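Local coordinates for protein CalS13 (Micromonospora echinospora, PDB 4ZAS) that binds dTDP-4-keto-6-deoxyglucose and is probably a pyridoxal phosphate-dependent sugar aminotransferase, at residues 32-37 / 385-390. Numbering follows the deposited sequence.
Sequences LSKVAM and GWWLTE. With T46 (dTDP-4-keto-6-deoxyglucose), chain H.
Two consecutive tryptophans share the aliphatic chain of Lys34: Trp387 turns its edge onto the face of Trp386, and the lysine runs over the Trp387 face and against the CH2 rim of Trp386. Lys34 CB makes a CH-pi contact with the Trp387 six-membered ring, 3.9 Å from the centroid and 22° off the normal. Gly385 CA packs on the opposite face. Leu32 O lies at the edge of Trp387, near its plane, 3.2 Å from CZ2. Farther along the lysine, CD touches Trp386 CH2 at 3.6 Å. Lys34 CG is anti to the backbone N (chi1 -169°), which carries the methylenes past both rings. Ala36 CB packs on Trp386 CZ2 at 3.6 Å, and Val35 O lies at the edge of this ring.

Between the two segments the polar links run through water. One water donates to Lys34 O (2.6 Å) and accepts from the indole Trp386 NE1 (2.9 Å). Another donates to Leu32 O and accepts weakly from Gly385 N. Trp387 NE1 hydrogen-bonds directly to Pro31 O, just before Leu32.

The type I turn from Gly385 to Leu388 packs behind a wall of the sugar-nucleotide pocket, where Ser33 CB and Val35 CG2 meet the ligand. The seam behind these residues is largely apolar and water-bridged.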
ATOM      1  N   LEU A  32      -5.163  -1.811 -26.039  1.00 42.24           N
ATOM      2  CA  LEU A  32      -3.749  -1.530 -25.807  1.00 41.49           C
ATOM      3  C   LEU A  32      -3.155  -2.367 -24.647  1.00 43.87           C
ATOM      4  O   LEU A  32      -1.952  -2.680 -24.619  1.00 40.02           O
ATOM      5  CB  LEU A  32      -3.576  -0.029 -25.540  1.00 41.59           C
ATOM      6  CG  LEU A  32      -2.169   0.532 -25.301  1.00 38.67           C
ATOM      7  CD1 LEU A  32      -1.295   0.269 -26.515  1.00 43.47           C
ATOM      8  CD2 LEU A  32      -2.285   2.020 -25.066  1.00 32.94           C
ATOM      9  N   SER A  33      -4.000  -2.733 -23.692  1.00 49.55           N
ATOM     10  CA  SER A  33      -3.557  -3.522 -22.545  1.00 52.52           C
ATOM     11  C   SER A  33      -4.602  -4.566 -22.202  1.00 47.64           C
ATOM     12  O   SER A  33      -5.793  -4.373 -22.458  1.00 45.40           O
ATOM     13  CB  SER A  33      -3.303  -2.627 -21.330  1.00 53.77           C
ATOM     14  OG  SER A  33      -2.178  -1.791 -21.526  1.00 58.80           O
ATOM     15  N   LYS A  34      -4.167  -5.656 -21.585  1.00 44.31           N
ATOM     16  CA  LYS A  34      -5.102  -6.717 -21.250  1.00 45.74           C
ATOM     17  C   LYS A  34      -4.600  -7.505 -20.046  1.00 50.08           C
ATOM     18  O   LYS A  34      -3.392  -7.676 -19.868  1.00 54.38           O
ATOM     19  CB  LYS A  34      -5.315  -7.635 -22.449  1.00 38.93           C
ATOM     20  CG  LYS A  34      -6.457  -8.615 -22.282  1.00 48.71           C
ATOM     21  CD  LYS A  34      -6.680  -9.444 -23.545  1.00 57.78           C
ATOM     22  CE  LYS A  34      -7.977  -9.089 -24.203  1.00 61.48           C
ATOM     23  NZ  LYS A  34      -9.101  -9.564 -23.379  1.00 63.91           N
ATOM     24  N   VAL A  35      -5.526  -7.934 -19.193  1.00 44.68           N
ATOM     25  CA  VAL A  35      -5.184  -8.740 -18.027  1.00 35.74           C
ATOM     26  C   VAL A  35      -4.777 -10.150 -18.445  1.00 41.61           C
ATOM     27  O   VAL A  35      -5.502 -10.819 -19.170  1.00 45.82           O
ATOM     28  CB  VAL A  35      -6.360  -8.804 -17.030  1.00 35.05           C
ATOM     29  CG1 VAL A  35      -6.077  -9.814 -15.932  1.00 42.19           C
ATOM     30  CG2 VAL A  35      -6.641  -7.435 -16.451  1.00 30.04           C
ATOM     31  N   ALA A  36      -3.611 -10.596 -17.993  1.00 41.72           N
ATOM     32  CA  ALA A  36      -3.167 -11.954 -18.279  1.00 40.91           C
ATOM     33  C   ALA A  36      -3.330 -12.859 -17.055  1.00 46.42           C
ATOM     34  O   ALA A  36      -2.518 -12.827 -16.142  1.00 44.28           O
ATOM     35  CB  ALA A  36      -1.722 -11.958 -18.748  1.00 35.72           C
ATOM     36  N   MET A  37      -4.375 -13.676 -17.051  1.00 50.07           N
ATOM     37  CA  MET A  37      -4.645 -14.562 -15.931  1.00 41.35           C
ATOM     38  C   MET A  37      -4.692 -16.010 -16.416  1.00 39.43           C
ATOM     39  O   MET A  37      -5.484 -16.354 -17.288  1.00 40.56           O
ATOM     40  CB  MET A  37      -5.972 -14.204 -15.259  1.00 46.10           C
ATOM     41  CG  MET A  37      -6.135 -14.823 -13.884  1.00 44.99           C
ATOM     42  SD  MET A  37      -4.981 -14.068 -12.717  1.00 49.92           S
ATOM     43  CE  MET A  37      -5.508 -12.375 -12.802  1.00 29.70           C
ATOM     44  N   GLY A 385       0.687  -6.391 -27.643  1.00 39.15           N
ATOM     45  CA  GLY A 385       0.644  -7.539 -26.738  1.00 36.16           C
ATOM     46  C   GLY A 385       0.218  -8.913 -27.257  1.00 45.79           C
ATOM     47  O   GLY A 385      -0.083  -9.084 -28.442  1.00 52.15           O
ATOM     48  N   TRP A 386       0.195  -9.890 -26.346  1.00 49.64           N
ATOM     49  CA  TRP A 386      -0.045 -11.312 -26.647  1.00 43.27           C
ATOM     50  C   TRP A 386      -1.458 -11.643 -27.151  1.00 44.21           C
ATOM     51  O   TRP A 386      -1.703 -12.754 -27.622  1.00 51.91           O
ATOM     52  CB  TRP A 386       0.260 -12.169 -25.402  1.00 44.73           C
ATOM     53  CG  TRP A 386      -0.421 -11.662 -24.151  1.00 53.43           C
ATOM     54  CD1 TRP A 386       0.132 -10.873 -23.178  1.00 50.39           C
ATOM     55  CD2 TRP A 386      -1.792 -11.872 -23.767  1.00 50.34           C
ATOM     56  NE1 TRP A 386      -0.807 -10.592 -22.208  1.00 47.93           N
ATOM     57  CE2 TRP A 386      -1.991 -11.193 -22.542  1.00 46.45           C
ATOM     58  CE3 TRP A 386      -2.865 -12.573 -24.337  1.00 43.35           C
ATOM     59  CZ2 TRP A 386      -3.223 -11.189 -21.877  1.00 43.90           C
ATOM     60  CZ3 TRP A 386      -4.088 -12.569 -23.673  1.00 40.89           C
ATOM     61  CH2 TRP A 386      -4.251 -11.884 -22.449  1.00 43.04           C
ATOM     62  N   TRP A 387      -2.390 -10.705 -27.019  1.00 46.66           N
ATOM     63  CA  TRP A 387      -3.788 -10.936 -27.414  1.00 48.37           C
ATOM     64  C   TRP A 387      -4.041 -10.623 -28.884  1.00 51.44           C
ATOM     65  O   TRP A 387      -5.135 -10.872 -29.402  1.00 53.59           O
ATOM     66  CB  TRP A 387      -4.725 -10.087 -26.567  1.00 43.37           C
ATOM     67  CG  TRP A 387      -4.357  -8.635 -26.632  1.00 43.60           C
ATOM     68  CD1 TRP A 387      -4.849  -7.704 -27.503  1.00 37.77           C
ATOM     69  CD2 TRP A 387      -3.396  -7.950 -25.808  1.00 35.30           C
ATOM     70  NE1 TRP A 387      -4.270  -6.481 -27.261  1.00 39.74           N
ATOM     71  CE2 TRP A 387      -3.370  -6.604 -26.230  1.00 39.39           C
ATOM     72  CE3 TRP A 387      -2.563  -8.342 -24.753  1.00 42.33           C
ATOM     73  CZ2 TRP A 387      -2.539  -5.639 -25.629  1.00 37.25           C
ATOM     74  CZ3 TRP A 387      -1.741  -7.375 -24.144  1.00 35.97           C
ATOM     75  CH2 TRP A 387      -1.741  -6.041 -24.587  1.00 32.54           C
ATOM     76  N   LEU A 388      -3.044 -10.053 -29.552  1.00 47.67           N
ATOM     77  CA  LEU A 388      -3.194  -9.734 -30.965  1.00 55.32           C
ATOM     78  C   LEU A 388      -3.189 -10.986 -31.841  1.00 58.15           C
ATOM     79  O   LEU A 388      -2.228 -11.753 -31.844  1.00 57.19           O
ATOM     80  CB  LEU A 388      -2.084  -8.794 -31.432  1.00 59.33           C
ATOM     81  CG  LEU A 388      -2.040  -7.361 -30.922  1.00 62.38           C
ATOM     82  CD1 LEU A 388      -1.038  -6.562 -31.743  1.00 63.46           C
ATOM     83  CD2 LEU A 388      -3.404  -6.752 -31.034  1.00 60.25           C
ATOM     84  N   THR A 389      -4.246 -11.167 -32.624  1.00 61.31           N
ATOM     85  CA  THR A 389      -4.239 -12.214 -33.631  1.00 57.20           C
ATOM     86  C   THR A 389      -3.431 -11.735 -34.811  1.00 59.68           C
ATOM     87  O   THR A 389      -3.164 -10.536 -34.953  1.00 61.30           O
ATOM     88  CB  THR A 389      -5.629 -12.549 -34.132  1.00 51.40           C
ATOM     89  OG1 THR A 389      -6.121 -11.438 -34.897  1.00 54.09           O
ATOM     90  CG2 THR A 389      -6.563 -12.855 -32.970  1.00 47.13           C
ATOM     91  N   GLU A 390      -3.054 -12.668 -35.668  1.00 59.10           N
ATOM     92  CA  GLU A 390      -2.307 -12.315 -36.865  1.00 62.67           C
ATOM     93  C   GLU A 390      -3.107 -11.304 -37.695  1.00 58.10           C
ATOM     94  O   GLU A 390      -2.549 -10.340 -38.203  1.00 57.67           O
ATOM     95  CB  GLU A 390      -1.954 -13.562 -37.666  1.00 64.58           C
ATOM     96  CG  GLU A 390      -0.794 -13.346 -38.615  1.00 79.19           C
ATOM     97  CD  GLU A 390      -0.366 -14.623 -39.318  1.00 85.24           C
ATOM     98  OE1 GLU A 390       0.363 -15.429 -38.693  1.00 85.47           O
ATOM     99  OE2 GLU A 390      -0.776 -14.822 -40.484  1.00 85.14           O
TER
HETATM  100  C4  T46 H 402      -0.039   2.616 -14.854  0.83 87.69           C
HETATM  101  C5  T46 H 402      -0.358   3.004 -16.330  0.83 82.93           C
HETATM  102  C6  T46 H 402       0.939   3.056 -17.079  0.83 76.40           C
HETATM  103  C21 T46 H 402      -8.414  -3.928 -17.925  0.83 60.74           C
HETATM  104  O21 T46 H 402      -8.916  -4.489 -18.853  0.83 65.29           O
HETATM  105  N31 T46 H 402      -8.434  -4.461 -16.500  0.83 56.94           N
HETATM  106  C41 T46 H 402      -7.810  -3.754 -15.387  0.83 53.78           C
HETATM  107  O41 T46 H 402      -7.857  -4.221 -14.302  0.83 51.43           O
HETATM  108  C51 T46 H 402      -7.127  -2.482 -15.603  0.83 57.30           C
HETATM  109  C5A T46 H 402      -6.468  -1.758 -14.390  0.83 50.61           C
HETATM  110  C61 T46 H 402      -7.070  -1.910 -16.965  0.83 57.89           C
HETATM  111  N11 T46 H 402      -7.688  -2.606 -18.098  0.83 59.48           N
HETATM  112  C1, T46 H 402      -7.670  -2.074 -19.486  0.83 63.55           C
HETATM  113  C2, T46 H 402      -8.490  -1.000 -19.552  0.83 64.61           C
HETATM  114  C3, T46 H 402      -7.705   0.178 -20.383  0.83 63.80           C
HETATM  115  O3, T46 H 402      -8.186   0.126 -21.763  0.83 70.70           O
HETATM  116  O4, T46 H 402      -6.299  -1.646 -19.945  0.83 64.67           O
HETATM  117  C4, T46 H 402      -6.451  -0.077 -20.347  0.83 62.54           C
HETATM  118  C5, T46 H 402      -5.729   0.806 -19.306  0.83 60.73           C
HETATM  119  O5, T46 H 402      -6.488   0.790 -18.090  0.83 65.42           O
HETATM  120  P   T46 H 402      -6.337   2.092 -17.068  0.83 63.21           P
HETATM  121  O1P T46 H 402      -7.572   2.974 -17.184  0.83 56.62           O
HETATM  122  O2P T46 H 402      -6.166   1.584 -15.655  0.83 62.19           O
HETATM  123  OPP T46 H 402      -4.948   2.907 -17.536  0.83 78.83           O
HETATM  124  P2  T46 H 402      -4.047   3.981 -16.599  0.83 88.17           P
HETATM  125  O4P T46 H 402      -3.372   5.029 -17.477  0.83 86.51           O
HETATM  126  O3P T46 H 402      -4.975   4.641 -15.597  0.83 95.62           O
HETATM  127  O1  T46 H 402      -2.890   3.190 -15.730  0.83 77.59           O
HETATM  128  C1  T46 H 402      -2.496   1.931 -16.114  0.83 80.72           C
HETATM  129  C2  T46 H 402      -2.166   1.246 -14.823  0.83 83.49           C
HETATM  130  O2  T46 H 402      -3.405   1.110 -14.049  0.83 82.05           O
HETATM  131  C3  T46 H 402      -1.236   2.111 -14.072  0.83 84.74           C
HETATM  132  O3  T46 H 402      -0.779   1.426 -12.869  0.83 81.84           O
HETATM  133  O4  T46 H 402       1.035   2.756 -14.397  0.83 91.02           O
HETATM  134  O5  T46 H 402      -1.302   2.083 -16.962  0.83 81.76           O
HETATM  135  O   HOH W   1       0.343  -3.677 -26.171  1.00 53.45           O
HETATM  136  O   HOH W   2      -1.004  -8.739 -20.016  1.00 35.58           O